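Local coordinates for protein adenosine kinase, putative (PDB 3OTX) that probably phosphorylates adenosine to AMP with ATP in purine salvage, as a magnesium-dependent kinase of the PfkB family, held here with a two-adenosine pentaphosphate inhibitor, at residues Leu17-Ala22 / Gly123-Cys128; Leu34-Ala39 / Cys128-Glu133; Val70-Gln75 / Glu106-Val111; Ala74-Gln79 / Glu341-Ser346. The protein carries 1 engineered substitution. All blocks are in the same frame, centred on the assembly; numbering follows the deposited sequence.

Following the chain from its N terminus, strand 17-23 waits about a hundred residues for its parallel neighbour, strand 122-130, which closes contact 1. Contact 2 starts later, in the loop at 34-39, and ends just beyond that same strand, so contacts 1 and 2 cross; they share Cys128, and Ala22 O lies 2.9 Å from Ile129 N. Contact 1 lies in the smaller five-stranded sheet, contact 2 between the loop before strand 39-41 and the hairpin after strand 122-130. Contact 3 joins helix 66-76 to the end of helix 96-108, a short loop lying wholly within both earlier ones. Contact 4 leaves the end of helix 66-76, shares Ala74 and Gln75 with contact 3, and reaches the C-terminal tail, crossing contacts 1 and 2.

Contact 1 (Leu17-Ala22 / Gly123-Cys128); sequences LLDVSA and GACAVC. With AP5 (bis(adenosine)-5'-pentaphosphate), chain C.
Asp19 and Cys125 are paired in parallel register, their CA atoms 4.8 Å apart, and both side chains join the face that receives one adenosine end of AP5. Along Asp19, CB rests against Val127 CG2, and CG, anti to the carbonyl carbon (chi1 -73°), touches the same methyl. At the tip the two oxygens divide the ribose diol: OD1 accepts a hydrogen bond from AP5 O2J at 2.6 Å while also touching Cys125 CB, and OD2 accepts one from AP5 O3J, likewise at 2.6 Å. Two short bonds to neighbouring hydroxyls should fix the rotation of the carboxylate. Strands 17-23 and 122-130 are adjacent in the small five-stranded sheet, the lid of the ribokinase-like fold, and five backbone bonds join them here, from Leu18 N to Gly123 O through to Ala22 N to Val127 O. Val20 N to Cys125 O and Val127 N to Val20 O are both nearly straight, the first at 175°. On the ligand face Leu17 CD1 lies 3.6 Å from AP5 C4B, and Cys125 SG comes 3.8 Å from AP5 C8B, so the two side chains touch the adenine as well. The reverse face, with Ala124 and Ala126, meets Phe50 of helix 49-54.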
loop_
_atom_site.group_PDB
_atom_site.type_symbol
_atom_site.label_atom_id
_atom_site.label_comp_id
_atom_site.label_asym_id
_atom_site.label_seq_id
_atom_site.Cartn_x
_atom_site.Cartn_y
_atom_site.Cartn_z
ATOM N N LEU A 17 7.317 -7.474 -3.922
ATOM C CA LEU A 17 8.696 -7.535 -3.435
ATOM C C LEU A 17 8.802 -8.588 -2.360
ATOM O O LEU A 17 7.869 -8.736 -1.569
ATOM C CB LEU A 17 9.102 -6.190 -2.808
ATOM C CG LEU A 17 8.855 -4.919 -3.604
ATOM C CD1 LEU A 17 9.211 -3.699 -2.727
ATOM C CD2 LEU A 17 9.712 -4.942 -4.883
ATOM N N LEU A 18 9.912 -9.315 -2.325
ATOM C CA LEU A 18 10.205 -10.165 -1.187
ATOM C C LEU A 18 10.889 -9.343 -0.092
ATOM O O LEU A 18 11.933 -8.701 -0.337
ATOM C CB LEU A 18 11.127 -11.311 -1.627
ATOM C CG LEU A 18 11.187 -12.368 -0.501
ATOM C CD1 LEU A 18 10.074 -13.455 -0.670
ATOM C CD2 LEU A 18 12.554 -12.952 -0.243
ATOM N N ASP A 19 10.341 -9.386 1.121
ATOM C CA ASP A 19 10.959 -8.631 2.214
ATOM C C ASP A 19 12.060 -9.419 2.886
ATOM O O ASP A 19 11.875 -10.582 3.267
ATOM C CB ASP A 19 9.922 -8.276 3.266
ATOM C CG ASP A 19 8.978 -7.179 2.818
ATOM O OD1 ASP A 19 9.254 -6.500 1.798
ATOM O OD2 ASP A 19 7.982 -6.977 3.533
ATOM N N VAL A 20 13.221 -8.779 3.034
ATOM C CA VAL A 20 14.402 -9.382 3.639
ATOM C C VAL A 20 14.607 -8.573 4.918
ATOM O O VAL A 20 15.059 -7.433 4.868
ATOM C CB VAL A 20 15.607 -9.351 2.657
ATOM C CG1 VAL A 20 16.863 -10.037 3.246
ATOM C CG2 VAL A 20 15.244 -10.054 1.351
ATOM N N SER A 21 14.229 -9.171 6.048
ATOM C CA SER A 21 14.052 -8.470 7.305
ATOM C C SER A 21 15.108 -8.926 8.293
ATOM O O SER A 21 15.383 -10.128 8.412
ATOM C CB SER A 21 12.665 -8.815 7.872
ATOM O OG SER A 21 12.317 -8.000 8.970
ATOM N N ALA A 22 15.726 -7.966 8.972
ATOM C CA ALA A 22 16.657 -8.266 10.059
ATOM C C ALA A 22 16.751 -7.099 11.031
ATOM O O ALA A 22 16.473 -5.941 10.677
ATOM C CB ALA A 22 18.046 -8.620 9.516
ATOM N N GLY A 123 11.766 -8.371 -7.417
ATOM C CA GLY A 123 12.133 -7.332 -6.480
ATOM C C GLY A 123 12.230 -7.788 -5.038
ATOM O O GLY A 123 11.660 -8.812 -4.647
ATOM N N ALA A 124 12.958 -7.001 -4.243
ATOM C CA ALA A 124 13.114 -7.292 -2.827
ATOM C C ALA A 124 13.170 -5.979 -2.061
ATOM O O ALA A 124 13.536 -4.926 -2.624
ATOM C CB ALA A 124 14.413 -8.121 -2.571
ATOM N N CYS A 125 12.854 -6.038 -0.773
ATOM C CA CYS A 125 12.886 -4.838 0.054
ATOM C C CYS A 125 13.666 -5.204 1.290
ATOM O O CYS A 125 13.307 -6.154 1.994
ATOM C CB CYS A 125 11.469 -4.380 0.422
ATOM S SG CYS A 125 11.525 -2.766 1.320
ATOM N N ALA A 126 14.739 -4.467 1.555
ATOM C CA ALA A 126 15.477 -4.650 2.821
ATOM C C ALA A 126 14.649 -3.988 3.925
ATOM O O ALA A 126 14.288 -2.825 3.831
ATOM C CB ALA A 126 16.872 -4.056 2.740
ATOM N N VAL A 127 14.310 -4.746 4.968
ATOM C CA VAL A 127 13.512 -4.218 6.071
ATOM C C VAL A 127 14.444 -4.206 7.277
ATOM O O VAL A 127 14.760 -5.260 7.847
ATOM C CB VAL A 127 12.270 -5.079 6.317
ATOM C CG1 VAL A 127 11.465 -4.535 7.493
ATOM C CG2 VAL A 127 11.372 -5.093 5.062
ATOM N N CYS A 128 14.971 -3.025 7.594
ATOM C CA CYS A 128 16.009 -2.889 8.618
ATOM C C CYS A 128 15.342 -2.426 9.918
ATOM O O CYS A 128 14.793 -1.326 9.977
ATOM C CB CYS A 128 17.096 -1.906 8.166
ATOM S SG CYS A 128 17.690 -2.190 6.495
HETATM P PA AP5 C . -0.144 4.137 11.373
HETATM O O1A AP5 C . 1.066 4.136 12.302
HETATM O O2A AP5 C . -0.779 5.500 11.187
HETATM O O3A AP5 C . 0.183 3.584 9.897
HETATM P PB AP5 C . 1.530 3.833 9.045
HETATM O O1B AP5 C . 2.318 5.007 9.540
HETATM O O2B AP5 C . 1.128 3.827 7.611
HETATM O O3B AP5 C . 2.293 2.485 9.414
HETATM P PG AP5 C . 3.821 2.041 9.343
HETATM O O1G AP5 C . 3.998 0.949 10.353
HETATM O O2G AP5 C . 4.817 3.137 9.650
HETATM O O3G AP5 C . 3.856 1.444 7.911
HETATM P PD AP5 C . 5.073 0.779 7.080
HETATM O O1D AP5 C . 6.388 0.740 7.837
HETATM O O2D AP5 C . 5.037 1.449 5.735
HETATM O O3D AP5 C . 4.573 -0.749 6.999
HETATM P PE AP5 C . 3.583 -1.365 5.883
HETATM O O1E AP5 C . 2.495 -0.376 5.573
HETATM O O2E AP5 C . 3.167 -2.770 6.313
HETATM O O5F AP5 C . -1.166 3.028 11.918
HETATM C C5F AP5 C . -2.323 2.666 11.163
HETATM C C4F AP5 C . -3.352 2.081 12.099
HETATM O O4F AP5 C . -2.778 1.000 12.845
HETATM C C3F AP5 C . -3.838 3.033 13.188
HETATM O O3F AP5 C . -4.914 3.799 12.706
HETATM C C2F AP5 C . -4.179 2.114 14.325
HETATM O O2F AP5 C . -5.451 1.552 14.118
HETATM C C1F AP5 C . -3.148 0.991 14.169
HETATM N N9A AP5 C . -1.913 1.201 14.976
HETATM C C8A AP5 C . -0.643 1.534 14.494
HETATM N N7A AP5 C . 0.198 1.605 15.562
HETATM C C5A AP5 C . -0.498 1.313 16.686
HETATM C C6A AP5 C . -0.153 1.195 18.015
HETATM N N6A AP5 C . 1.115 1.285 18.425
HETATM N N1A AP5 C . -1.125 0.858 18.925
HETATM C C2A AP5 C . -2.434 0.607 18.543
HETATM N N3A AP5 C . -2.763 0.716 17.209
HETATM C C4A AP5 C . -1.819 1.036 16.302
HETATM O O5J AP5 C . 4.523 -1.465 4.562
HETATM C C5J AP5 C . 5.675 -2.291 4.580
HETATM C C4J AP5 C . 5.809 -2.800 3.155
HETATM O O4J AP5 C . 6.240 -1.746 2.278
HETATM C C3J AP5 C . 6.898 -3.863 2.980
HETATM O O3J AP5 C . 6.250 -5.128 2.844
HETATM C C2J AP5 C . 7.668 -3.433 1.721
HETATM O O2J AP5 C . 7.880 -4.490 0.792
HETATM C C1J AP5 C . 6.754 -2.384 1.137
HETATM N N9B AP5 C . 7.441 -1.425 0.260
HETATM C C8B AP5 C . 8.489 -0.627 0.629
HETATM N N7B AP5 C . 8.861 0.073 -0.474
HETATM C C5B AP5 C . 8.052 -0.281 -1.522
HETATM C C6B AP5 C . 7.987 0.131 -2.859
HETATM N N6B AP5 C . 8.860 0.982 -3.422
HETATM N N1B AP5 C . 7.042 -0.487 -3.631
HETATM C C2B AP5 C . 6.111 -1.381 -3.155
HETATM N N3B AP5 C . 6.204 -1.819 -1.850
HETATM C C4B AP5 C . 7.147 -1.234 -1.051
#

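Contact 2 (Leu34-Ala39 / Cys128-Glu133); sequences LERGTA and CITGKE
Arg36 and Glu133 bury 82 and 61 Å² in this contact, and their side chains cross at about a right angle. What meets the carboxylate is the arginine's aliphatic part: CD lies 3.1 Å from Glu133 OE2, and CG lies 3.5 Å from Glu133 OE1. The guanidinium and carboxylate planes are 43° apart, and Arg36 NE is 4.2 Å from Glu133 OE2: opposite charges near each other, but beyond salt-bridge range. The arginine chain bends at chi3 (-68°), which places NE; NH1 lies 3.0 Å from Thr130 OG1, at an angle too poor for a hydrogen bond. The strong partner of the guanidinium is Asp26, in a salt bridge through NH2. Each segment is folded back by a tight turn, type II at Glu35-Thr38 and type II' at Thr130-Glu133, the latter a hairpin joining strands 122-130 and 133-141. Helix 26-31 packs beside both segments, Leu29 touching Arg36 and Thr130, while Thr38 bonds through its backbone to Leu136 of strand 133-141.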
loop_
_atom_site.group_PDB
_atom_site.type_symbol
_atom_site.label_atom_id
_atom_site.label_comp_id
_atom_site.label_asym_id
_atom_site.label_seq_id
_atom_site.Cartn_x
_atom_site.Cartn_y
_atom_site.Cartn_z
ATOM N N LEU A 34 21.113 5.848 5.668
ATOM C CA LEU A 34 19.667 5.705 5.828
ATOM C C LEU A 34 19.123 6.523 6.986
ATOM O O LEU A 34 19.792 6.678 8.011
ATOM C CB LEU A 34 19.270 4.234 6.043
ATOM C CG LEU A 34 19.782 3.203 5.028
ATOM C CD1 LEU A 34 19.452 1.781 5.505
ATOM C CD2 LEU A 34 19.202 3.455 3.637
ATOM N N GLU A 35 17.905 7.016 6.791
ATOM C CA GLU A 35 17.210 7.786 7.808
ATOM C C GLU A 35 16.234 6.840 8.517
ATOM O O GLU A 35 15.328 6.247 7.900
ATOM C CB GLU A 35 16.453 8.972 7.174
ATOM C CG GLU A 35 16.275 10.154 8.140
ATOM C CD GLU A 35 15.095 11.059 7.788
ATOM O OE1 GLU A 35 14.661 11.084 6.612
ATOM O OE2 GLU A 35 14.602 11.753 8.700
ATOM N N ARG A 36 16.425 6.697 9.822
ATOM C CA ARG A 36 15.599 5.769 10.604
ATOM C C ARG A 36 14.106 5.946 10.377
ATOM O O ARG A 36 13.588 7.061 10.433
ATOM C CB ARG A 36 15.933 5.905 12.095
ATOM C CG ARG A 36 15.221 4.899 12.986
ATOM C CD ARG A 36 15.339 5.305 14.455
ATOM N NE ARG A 36 16.702 5.204 14.950
ATOM C CZ ARG A 36 17.138 4.227 15.733
ATOM N NH1 ARG A 36 16.311 3.271 16.141
ATOM N NH2 ARG A 36 18.401 4.220 16.120
ATOM N N GLY A 37 13.421 4.841 10.104
ATOM C CA GLY A 37 11.954 4.837 9.965
ATOM C C GLY A 37 11.384 5.293 8.635
ATOM O O GLY A 37 10.164 5.440 8.497
ATOM N N THR A 38 12.255 5.484 7.647
ATOM C CA THR A 38 11.867 5.920 6.312
ATOM C C THR A 38 11.953 4.781 5.298
ATOM O O THR A 38 12.630 3.766 5.564
ATOM C CB THR A 38 12.730 7.084 5.805
ATOM O OG1 THR A 38 14.083 6.647 5.591
ATOM C CG2 THR A 38 12.697 8.231 6.798
ATOM N N ALA A 39 11.274 4.954 4.163
ATOM C CA ALA A 39 11.401 4.067 3.000
ATOM C C ALA A 39 12.083 4.846 1.886
ATOM O O ALA A 39 11.828 6.029 1.725
ATOM C CB ALA A 39 10.039 3.596 2.523
ATOM N N CYS A 128 14.971 -3.025 7.594
ATOM C CA CYS A 128 16.009 -2.889 8.618
ATOM C C CYS A 128 15.342 -2.426 9.918
ATOM O O CYS A 128 14.793 -1.326 9.977
ATOM C CB CYS A 128 17.096 -1.906 8.166
ATOM S SG CYS A 128 17.690 -2.190 6.495
ATOM N N ILE A 129 15.355 -3.297 10.932
ATOM C CA ILE A 129 14.576 -3.079 12.151
ATOM C C ILE A 129 15.546 -2.588 13.227
ATOM O O ILE A 129 16.545 -3.223 13.529
ATOM C CB ILE A 129 13.851 -4.384 12.626
ATOM C CG1 ILE A 129 12.941 -4.936 11.524
ATOM C CG2 ILE A 129 13.041 -4.130 13.900
ATOM C CD1 ILE A 129 12.367 -6.328 11.826
ATOM N N THR A 130 15.240 -1.414 13.758
ATOM C CA THR A 130 16.010 -0.844 14.860
ATOM C C THR A 130 14.973 -0.519 15.912
ATOM O O THR A 130 14.285 0.511 15.841
ATOM C CB THR A 130 16.765 0.428 14.433
ATOM O OG1 THR A 130 15.838 1.365 13.873
ATOM C CG2 THR A 130 17.835 0.098 13.407
ATOM N N GLY A 131 14.824 -1.450 16.850
ATOM C CA GLY A 131 13.894 -1.300 17.956
ATOM C C GLY A 131 12.477 -1.298 17.462
ATOM O O GLY A 131 12.002 -2.285 16.905
ATOM N N LYS A 132 11.817 -0.163 17.639
ATOM C CA LYS A 132 10.402 -0.028 17.333
ATOM C C LYS A 132 10.208 0.410 15.883
ATOM O O LYS A 132 9.099 0.353 15.350
ATOM C CB LYS A 132 9.766 0.971 18.305
ATOM C CG LYS A 132 10.495 1.016 19.643
ATOM C CD LYS A 132 9.607 1.365 20.826
ATOM C CE LYS A 132 10.402 1.203 22.117
ATOM N NZ LYS A 132 9.633 1.562 23.334
ATOM N N GLU A 133 11.307 0.819 15.245
ATOM C CA GLU A 133 11.252 1.393 13.894
ATOM C C GLU A 133 11.839 0.489 12.813
ATOM O O GLU A 133 12.751 -0.300 13.064
ATOM C CB GLU A 133 11.923 2.768 13.868
ATOM C CG GLU A 133 11.242 3.776 14.778
ATOM C CD GLU A 133 11.984 5.086 14.854
ATOM O OE1 GLU A 133 11.952 5.846 13.860
ATOM O OE2 GLU A 133 12.595 5.359 15.912
#

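Contact 3 (Val70-Gln75 / Glu106-Val111); sequences VARVAQ and EHEGIV
Arg72 and Glu108 form a two-pronged salt bridge between helix 66-76 and the end of helix 96-108. The arginine presents its side, NE and NH2, with NE 2.8 Å from Glu108 OE1 and NH2 2.9 Å from Glu108 OE2; the bonds are nearly straight, at 172° and 166°. Both oxygens lie close to the guanidinium plane, and OE2 is met on its syn lone pair, whereas NE approaches OE1 from the syn side but well out of the carboxylate plane. The two groups are accordingly twisted 28° apart. A water adds a second route, donating to Arg72 O at 2.7 Å and to Glu108 OE1, so that this oxygen serves both the guanidinium and the water.

Gly109 ends helix 96-108 in a Schellman motif: its positive phi goes with a backbone bond from its N to Glu106 O, and the chain then turns toward strand 111-116 of the large central sheet, an alpha-to-beta passage of this ribokinase-like fold.

Apolar packing comes from Ile110, whose CD1 reaches Arg72 CG at 3.4 Å and Ala71 CB at 4.0 Å, the isoleucine crossing the arginine chain at about a right angle. Van der Waals contact continues along Gln75: its CG, anti to the backbone N, sits 3.2 Å from Glu108 O, while CB faces Ile110 CG1.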
loop_
_atom_site.group_PDB
_atom_site.type_symbol
_atom_site.label_atom_id
_atom_site.label_comp_id
_atom_site.label_asym_id
_atom_site.label_seq_id
_atom_site.Cartn_x
_atom_site.Cartn_y
_atom_site.Cartn_z
ATOM N N VAL A 70 -1.671 -5.405 1.189
ATOM C CA VAL A 70 -3.041 -4.881 1.262
ATOM C C VAL A 70 -3.996 -5.948 0.725
ATOM O O VAL A 70 -5.027 -6.248 1.344
ATOM C CB VAL A 70 -3.210 -3.569 0.474
ATOM C CG1 VAL A 70 -4.691 -3.187 0.373
ATOM C CG2 VAL A 70 -2.447 -2.430 1.165
ATOM N N ALA A 71 -3.628 -6.522 -0.428
ATOM C CA ALA A 71 -4.480 -7.519 -1.057
ATOM C C ALA A 71 -4.651 -8.738 -0.150
ATOM O O ALA A 71 -5.745 -9.293 -0.020
ATOM C CB ALA A 71 -3.859 -7.966 -2.372
ATOM N N ARG A 72 -3.573 -9.155 0.510
ATOM C CA ARG A 72 -3.640 -10.351 1.340
ATOM C C ARG A 72 -4.452 -10.089 2.598
ATOM O O ARG A 72 -5.190 -10.958 3.006
ATOM C CB ARG A 72 -2.227 -10.880 1.701
ATOM C CG ARG A 72 -1.500 -11.462 0.483
ATOM C CD ARG A 72 -0.013 -11.682 0.795
ATOM N NE ARG A 72 0.130 -12.794 1.697
ATOM C CZ ARG A 72 1.204 -13.050 2.427
ATOM N NH1 ARG A 72 2.264 -12.245 2.359
ATOM N NH2 ARG A 72 1.212 -14.120 3.216
ATOM N N VAL A 73 -4.344 -8.889 3.180
ATOM C CA VAL A 73 -5.159 -8.560 4.357
ATOM C C VAL A 73 -6.635 -8.465 3.961
ATOM O O VAL A 73 -7.482 -9.057 4.653
ATOM C CB VAL A 73 -4.690 -7.268 5.003
ATOM C CG1 VAL A 73 -5.689 -6.833 6.111
ATOM C CG2 VAL A 73 -3.274 -7.481 5.600
ATOM N N ALA A 74 -6.921 -7.828 2.825
ATOM C CA ALA A 74 -8.335 -7.759 2.337
ATOM C C ALA A 74 -8.917 -9.143 2.093
ATOM O O ALA A 74 -10.020 -9.455 2.552
ATOM C CB ALA A 74 -8.428 -6.876 1.077
ATOM N N GLN A 75 -8.128 -10.010 1.451
ATOM C CA GLN A 75 -8.634 -11.361 1.160
ATOM C C GLN A 75 -8.856 -12.154 2.455
ATOM O O GLN A 75 -9.801 -12.932 2.579
ATOM C CB GLN A 75 -7.648 -12.068 0.204
ATOM C CG GLN A 75 -8.150 -13.411 -0.393
ATOM C CD GLN A 75 -9.325 -13.230 -1.335
ATOM O OE1 GLN A 75 -9.254 -12.495 -2.353
ATOM N NE2 GLN A 75 -10.464 -13.791 -0.931
ATOM N N GLU A 106 -1.588 -16.669 -4.272
ATOM C CA GLU A 106 -2.576 -17.583 -4.872
ATOM C C GLU A 106 -3.128 -18.590 -3.873
ATOM O O GLU A 106 -4.328 -18.927 -3.900
ATOM C CB GLU A 106 -1.995 -18.332 -6.088
ATOM C CG GLU A 106 -1.846 -17.412 -7.303
ATOM C CD GLU A 106 -1.299 -18.142 -8.517
ATOM O OE1 GLU A 106 -0.703 -19.236 -8.392
ATOM O OE2 GLU A 106 -1.497 -17.621 -9.628
ATOM N N HIS A 107 -2.262 -19.128 -3.011
ATOM C CA HIS A 107 -2.706 -20.000 -1.959
ATOM C C HIS A 107 -3.791 -19.324 -1.098
ATOM O O HIS A 107 -4.729 -20.029 -0.667
ATOM C CB HIS A 107 -1.489 -20.450 -1.107
ATOM C CG HIS A 107 -1.866 -21.296 0.058
ATOM N ND1 HIS A 107 -1.746 -20.837 1.351
ATOM C CD2 HIS A 107 -2.413 -22.530 0.135
ATOM C CE1 HIS A 107 -2.173 -21.771 2.177
ATOM N NE2 HIS A 107 -2.580 -22.815 1.470
ATOM N N GLU A 108 -3.637 -18.029 -0.832
ATOM C CA GLU A 108 -4.610 -17.251 -0.030
ATOM C C GLU A 108 -5.873 -16.863 -0.799
ATOM O O GLU A 108 -6.822 -16.367 -0.190
ATOM C CB GLU A 108 -3.943 -16.061 0.651
ATOM C CG GLU A 108 -3.002 -16.566 1.750
ATOM C CD GLU A 108 -2.009 -15.553 2.212
ATOM O OE1 GLU A 108 -2.210 -14.368 1.954
ATOM O OE2 GLU A 108 -1.034 -15.971 2.865
ATOM N N GLY A 109 -5.901 -17.107 -2.112
ATOM C CA GLY A 109 -7.126 -16.822 -2.911
ATOM C C GLY A 109 -7.035 -15.556 -3.755
ATOM O O GLY A 109 -8.031 -15.149 -4.353
ATOM N N ILE A 110 -5.870 -14.922 -3.811
ATOM C CA ILE A 110 -5.693 -13.772 -4.682
ATOM C C ILE A 110 -5.479 -14.255 -6.110
ATOM O O ILE A 110 -4.726 -15.210 -6.338
ATOM C CB ILE A 110 -4.509 -12.899 -4.219
ATOM C CG1 ILE A 110 -4.841 -12.334 -2.817
ATOM C CG2 ILE A 110 -4.198 -11.750 -5.218
ATOM C CD1 ILE A 110 -3.680 -11.985 -2.077
ATOM N N VAL A 111 -6.148 -13.614 -7.067
ATOM C CA VAL A 111 -5.844 -13.883 -8.467
ATOM C C VAL A 111 -4.628 -13.035 -8.823
ATOM O O VAL A 111 -4.635 -11.814 -8.686
ATOM C CB VAL A 111 -7.037 -13.543 -9.378
ATOM C CG1 VAL A 111 -6.646 -13.808 -10.849
ATOM C CG2 VAL A 111 -8.245 -14.365 -8.952
HETATM O O HOH W 1 -4.888 -13.550 2.495
#

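Contact 4 (Ala74-Gln79 / Glu341-Ser346); sequences AQWMQQ and EKPSFS
Pro343 is a bump that fits between Trp76 and Met77, at the end of helix 66-76. Its CB lies over one face of the indole, 4.0 Å from the centroid of the six-membered ring and 19° off the normal, a CH-pi contact, while CD sits over the same face nearer the rim. The same CB touches Met77 SD at 3.6 Å, so the sulphur closes another side of the proline. Met77, bent at chi2 and again at chi3 (-71°), extends this hollow with CE, which reaches Phe345 O at 3.2 Å and the Phe345 ring at CD2. Phe345 in turn stacks on Tyr326 of helix 317-332, whose Arg319 separately bonds Ser346 O. Polar atoms close the other end. Gln79 NE2 donates to Glu341 O at 3.0 Å and to Trp76 O at 3.1 Å, both acceptors near its amide plane, and Trp76 NE1 adds weak bonds to Glu341 O and Pro340 O. Across these two segments the contact thus relies on neutral donors and apolar surface, with no ion pair between them.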
loop_
_atom_site.group_PDB
_atom_site.type_symbol
_atom_site.label_atom_id
_atom_site.label_comp_id
_atom_site.label_asym_id
_atom_site.label_seq_id
_atom_site.Cartn_x
_atom_site.Cartn_y
_atom_site.Cartn_z
ATOM N N ALA A 74 -6.921 -7.828 2.825
ATOM C CA ALA A 74 -8.335 -7.759 2.337
ATOM C C ALA A 74 -8.917 -9.143 2.093
ATOM O O ALA A 74 -10.020 -9.455 2.552
ATOM C CB ALA A 74 -8.428 -6.876 1.077
ATOM N N GLN A 75 -8.128 -10.010 1.451
ATOM C CA GLN A 75 -8.634 -11.361 1.160
ATOM C C GLN A 75 -8.856 -12.154 2.455
ATOM O O GLN A 75 -9.801 -12.932 2.579
ATOM C CB GLN A 75 -7.648 -12.068 0.204
ATOM C CG GLN A 75 -8.150 -13.411 -0.393
ATOM C CD GLN A 75 -9.325 -13.230 -1.335
ATOM O OE1 GLN A 75 -9.254 -12.495 -2.353
ATOM N NE2 GLN A 75 -10.464 -13.791 -0.931
ATOM N N TRP A 76 -7.967 -11.970 3.433
ATOM C CA TRP A 76 -8.065 -12.658 4.729
ATOM C C TRP A 76 -9.390 -12.324 5.414
ATOM O O TRP A 76 -9.951 -13.131 6.153
ATOM C CB TRP A 76 -6.897 -12.238 5.653
ATOM C CG TRP A 76 -6.918 -12.798 7.048
ATOM C CD1 TRP A 76 -6.696 -14.080 7.414
ATOM C CD2 TRP A 76 -7.101 -12.058 8.260
ATOM N NE1 TRP A 76 -6.775 -14.216 8.787
ATOM C CE2 TRP A 76 -7.018 -12.975 9.326
ATOM C CE3 TRP A 76 -7.332 -10.704 8.540
ATOM C CZ2 TRP A 76 -7.177 -12.587 10.661
ATOM C CZ3 TRP A 76 -7.489 -10.317 9.870
ATOM C CH2 TRP A 76 -7.396 -11.249 10.907
ATOM N N MET A 77 -9.876 -11.116 5.158
ATOM C CA MET A 77 -11.151 -10.681 5.742
ATOM C C MET A 77 -12.372 -11.156 4.973
ATOM O O MET A 77 -13.502 -10.931 5.426
ATOM C CB MET A 77 -11.205 -9.163 5.788
ATOM C CG MET A 77 -10.325 -8.525 6.845
ATOM S SD MET A 77 -10.747 -8.963 8.535
ATOM C CE MET A 77 -12.311 -8.085 8.750
ATOM N N GLN A 78 -12.161 -11.756 3.801
ATOM C CA GLN A 78 -13.261 -12.236 2.968
ATOM C C GLN A 78 -12.982 -13.685 2.527
ATOM O O GLN A 78 -12.899 -13.975 1.349
ATOM C CB GLN A 78 -13.443 -11.309 1.750
ATOM C CG GLN A 78 -13.930 -9.872 2.096
ATOM C CD GLN A 78 -15.340 -9.833 2.671
ATOM O OE1 GLN A 78 -16.061 -10.809 2.614
ATOM N NE2 GLN A 78 -15.719 -8.696 3.262
ATOM N N GLN A 79 -12.776 -14.593 3.476
ATOM C CA GLN A 79 -12.282 -15.914 3.104
ATOM C C GLN A 79 -13.325 -16.792 2.395
ATOM O O GLN A 79 -12.967 -17.788 1.794
ATOM C CB GLN A 79 -11.633 -16.633 4.282
ATOM C CG GLN A 79 -10.267 -16.066 4.668
ATOM C CD GLN A 79 -9.709 -16.783 5.855
ATOM O OE1 GLN A 79 -9.817 -18.001 5.944
ATOM N NE2 GLN A 79 -9.102 -16.042 6.783
ATOM N N GLU A 341 -5.603 -17.822 11.877
ATOM C CA GLU A 341 -6.362 -18.400 10.762
ATOM C C GLU A 341 -7.462 -17.509 10.195
ATOM O O GLU A 341 -7.482 -17.223 9.002
ATOM C CB GLU A 341 -6.981 -19.737 11.177
ATOM C CG GLU A 341 -7.780 -20.441 10.071
ATOM C CD GLU A 341 -8.763 -21.479 10.610
ATOM O OE1 GLU A 341 -9.719 -21.090 11.319
ATOM O OE2 GLU A 341 -8.585 -22.682 10.308
ATOM N N LYS A 342 -8.376 -17.094 11.060
ATOM C CA LYS A 342 -9.578 -16.394 10.637
ATOM C C LYS A 342 -9.757 -15.152 11.488
ATOM O O LYS A 342 -9.376 -15.131 12.660
ATOM C CB LYS A 342 -10.816 -17.297 10.751
ATOM C CG LYS A 342 -11.010 -18.274 9.581
ATOM C CD LYS A 342 -12.113 -19.298 9.890
ATOM C CE LYS A 342 -12.306 -20.327 8.764
ATOM N NZ LYS A 342 -13.550 -21.148 8.949
ATOM N N PRO A 343 -10.333 -14.103 10.899
ATOM C CA PRO A 343 -10.605 -12.894 11.664
ATOM C C PRO A 343 -11.680 -13.119 12.729
ATOM O O PRO A 343 -12.500 -14.025 12.595
ATOM C CB PRO A 343 -11.123 -11.907 10.619
ATOM C CG PRO A 343 -11.327 -12.670 9.363
ATOM C CD PRO A 343 -10.732 -14.009 9.482
ATOM N N SER A 344 -11.653 -12.290 13.769
ATOM C CA SER A 344 -12.650 -12.299 14.830
ATOM C C SER A 344 -13.445 -10.998 14.797
ATOM O O SER A 344 -13.984 -10.571 15.805
ATOM C CB SER A 344 -11.951 -12.429 16.184
ATOM O OG SER A 344 -10.963 -11.411 16.310
ATOM N N PHE A 345 -13.501 -10.373 13.626
ATOM C CA PHE A 345 -14.143 -9.078 13.433
ATOM C C PHE A 345 -14.629 -9.115 12.009
ATOM O O PHE A 345 -13.883 -9.507 11.103
ATOM C CB PHE A 345 -13.093 -7.961 13.613
ATOM C CG PHE A 345 -13.562 -6.550 13.278
ATOM C CD1 PHE A 345 -13.637 -5.579 14.283
ATOM C CD2 PHE A 345 -13.851 -6.171 11.966
ATOM C CE1 PHE A 345 -14.041 -4.262 14.000
ATOM C CE2 PHE A 345 -14.246 -4.862 11.670
ATOM C CZ PHE A 345 -14.344 -3.905 12.689
ATOM N N SER A 346 -15.879 -8.729 11.808
ATOM C CA SER A 346 -16.378 -8.540 10.458
ATOM C C SER A 346 -16.947 -7.139 10.278
ATOM O O SER A 346 -17.574 -6.582 11.191
ATOM C CB SER A 346 -17.399 -9.621 10.077
ATOM O OG SER A 346 -18.245 -9.904 11.163
#